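Local coordinates for cytosolic protein (Streptococcus thermophilus, PDB 2QZI), which is of unknown function, a small cytosolic protein of the DUF1827 family built on an antiparallel sheet with a helix against one face and sodium ions bound in the crystal, at residues Thr37-Thr42 against Tyr48-Ser53. Sequence-based numbering, arbitrary orientation.
Sequences TDVVFT and YELLIS. With NA (sodium ion), chain F.
V40 and L51 face each other at the middle of an antiparallel hairpin, strands whose segment axes approach to 4.7 Å and which form hydrogen-bonded pairs at D38–S53, V40–L51 and T42–E49, two N-H···O=C bonds to each pair. Between them, V39–I52 and F41–L50 are non-hydrogen-bonded pairs, with side chains on the opposite face. There L50 CD2 presses on V39 CG1 at 3.3 Å, a tight fit, and also reaches F41 CD1. With CG anti to the backbone N (chi1 175°), the F41 ring is carried alongside that of Y48, rim to rim, planes 14° apart, F41 CZ 3.6 Å from Y48 CD1. On the other face, V40 and L51 touch through their CB atoms, while a water links D38 OD2 to S53 OG. The chi1 of T42 (72°) turns OG1 to the side where the sodium and E49 CB lie, 2.6 Å and 3.3 Å from it; H47 O is a further ligand. E49 OE2 is hydrogen-bonded to H47 ND1 and E49 OE1 to S98 OG. Strands 28-34 and 94-100 flank this hairpin in the sheet, and helix 61-74 covers the V39, L50 and I52 face with F71, L64 and I67.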
loop_
_atom_site.group_PDB
_atom_site.type_symbol
_atom_site.label_atom_id
_atom_site.label_comp_id
_atom_site.label_asym_id
_atom_site.label_seq_id
_atom_site.Cartn_x
_atom_site.Cartn_y
_atom_site.Cartn_z
ATOM N N THR A 37 -7.815 9.125 4.380
ATOM C CA THR A 37 -7.242 8.296 3.349
ATOM C C THR A 37 -6.999 6.863 3.835
ATOM O O THR A 37 -6.494 6.623 4.973
ATOM C CB THR A 37 -5.934 8.961 2.811
ATOM O OG1 THR A 37 -6.264 10.182 2.143
ATOM C CG2 THR A 37 -5.237 8.101 1.804
ATOM N N ASP A 38 -7.352 5.896 2.975
ATOM C CA ASP A 38 -7.182 4.485 3.327
ATOM C C ASP A 38 -6.086 3.835 2.502
ATOM O O ASP A 38 -5.980 4.079 1.328
ATOM C CB ASP A 38 -8.422 3.662 3.029
ATOM C CG ASP A 38 -9.651 4.226 3.592
ATOM O OD1 ASP A 38 -9.728 4.363 4.828
ATOM O OD2 ASP A 38 -10.540 4.570 2.747
ATOM N N VAL A 39 -5.321 2.955 3.143
ATOM C CA VAL A 39 -4.179 2.329 2.524
ATOM C C VAL A 39 -4.346 0.846 2.782
ATOM O O VAL A 39 -4.788 0.436 3.871
ATOM C CB VAL A 39 -2.825 2.888 3.090
ATOM C CG1 VAL A 39 -1.635 2.319 2.376
ATOM C CG2 VAL A 39 -2.772 4.422 2.970
ATOM N N VAL A 40 -4.108 0.108 1.719
ATOM C CA VAL A 40 -3.969 -1.365 1.730
ATOM C C VAL A 40 -2.565 -1.689 1.280
ATOM O O VAL A 40 -2.125 -1.181 0.299
ATOM C CB VAL A 40 -5.038 -2.101 0.857
ATOM C CG1 VAL A 40 -4.865 -3.616 1.019
ATOM C CG2 VAL A 40 -6.452 -1.724 1.407
ATOM N N PHE A 41 -1.843 -2.465 2.083
ATOM C CA PHE A 41 -0.457 -2.853 1.768
ATOM C C PHE A 41 -0.366 -4.375 1.701
ATOM O O PHE A 41 -0.756 -5.043 2.650
ATOM C CB PHE A 41 0.420 -2.380 2.923
ATOM C CG PHE A 41 1.866 -2.802 2.832
ATOM C CD1 PHE A 41 2.643 -2.476 1.706
ATOM C CD2 PHE A 41 2.465 -3.518 3.869
ATOM C CE1 PHE A 41 3.975 -2.860 1.642
ATOM C CE2 PHE A 41 3.816 -3.951 3.793
ATOM C CZ PHE A 41 4.560 -3.618 2.667
ATOM N N THR A 42 0.267 -4.894 0.649
ATOM C CA THR A 42 0.462 -6.338 0.463
ATOM C C THR A 42 1.865 -6.696 -0.048
ATOM O O THR A 42 2.508 -5.874 -0.663
ATOM C CB THR A 42 -0.514 -6.940 -0.604
ATOM O OG1 THR A 42 -0.144 -6.538 -1.925
ATOM C CG2 THR A 42 -2.024 -6.569 -0.377
ATOM N N TYR A 48 5.468 -6.137 -4.077
ATOM C CA TYR A 48 4.659 -5.506 -3.018
ATOM C C TYR A 48 3.653 -4.579 -3.709
ATOM O O TYR A 48 3.885 -4.142 -4.821
ATOM C CB TYR A 48 5.491 -4.598 -2.143
ATOM C CG TYR A 48 6.557 -5.205 -1.279
ATOM C CD1 TYR A 48 6.308 -5.427 0.067
ATOM C CD2 TYR A 48 7.866 -5.413 -1.760
ATOM C CE1 TYR A 48 7.276 -5.888 0.922
ATOM C CE2 TYR A 48 8.875 -5.894 -0.902
ATOM C CZ TYR A 48 8.538 -6.125 0.436
ATOM O OH TYR A 48 9.436 -6.567 1.347
ATOM N N GLU A 49 2.536 -4.255 -3.047
ATOM C CA GLU A 49 1.530 -3.366 -3.636
ATOM C C GLU A 49 1.088 -2.355 -2.593
ATOM O O GLU A 49 1.059 -2.689 -1.427
ATOM C CB GLU A 49 0.319 -4.154 -4.171
ATOM C CG GLU A 49 0.630 -5.104 -5.367
ATOM C CD GLU A 49 1.062 -4.446 -6.651
ATOM O OE1 GLU A 49 0.646 -3.281 -6.913
ATOM O OE2 GLU A 49 1.813 -5.123 -7.407
ATOM N N LEU A 50 0.847 -1.096 -2.978
ATOM C CA LEU A 50 0.110 -0.174 -2.051
ATOM C C LEU A 50 -1.083 0.329 -2.849
ATOM O O LEU A 50 -0.926 0.607 -4.067
ATOM C CB LEU A 50 0.938 1.058 -1.678
ATOM C CG LEU A 50 1.798 0.952 -0.449
ATOM C CD1 LEU A 50 2.631 2.221 -0.502
ATOM C CD2 LEU A 50 0.894 0.918 0.832
ATOM N N LEU A 51 -2.248 0.255 -2.232
ATOM C CA LEU A 51 -3.517 0.848 -2.749
ATOM C C LEU A 51 -3.981 1.980 -1.834
ATOM O O LEU A 51 -4.259 1.763 -0.657
ATOM C CB LEU A 51 -4.643 -0.215 -2.833
ATOM C CG LEU A 51 -4.175 -1.276 -3.821
ATOM C CD1 LEU A 51 -3.641 -2.572 -3.120
ATOM C CD2 LEU A 51 -5.271 -1.535 -4.836
ATOM N N ILE A 52 -4.034 3.178 -2.393
ATOM C CA ILE A 52 -4.243 4.412 -1.630
ATOM C C ILE A 52 -5.457 5.099 -2.252
ATOM O O ILE A 52 -5.513 5.330 -3.469
ATOM C CB ILE A 52 -3.044 5.365 -1.705
ATOM C CG1 ILE A 52 -1.778 4.651 -1.179
ATOM C CG2 ILE A 52 -3.334 6.737 -0.994
ATOM C CD1 ILE A 52 -0.494 5.349 -1.668
ATOM N N SER A 53 -6.461 5.327 -1.417
ATOM C CA SER A 53 -7.732 5.820 -1.888
ATOM C C SER A 53 -8.397 6.689 -0.815
ATOM O O SER A 53 -8.051 6.628 0.348
ATOM C CB SER A 53 -8.634 4.624 -2.180
ATOM O OG SER A 53 -8.737 3.838 -1.004
HETATM NA NA NA F . 1.618 -7.769 -3.331
HETATM O O HOH W 1 -11.211 4.311 0.180
HETATM O O HOH W 2 -0.511 -9.366 -4.424
#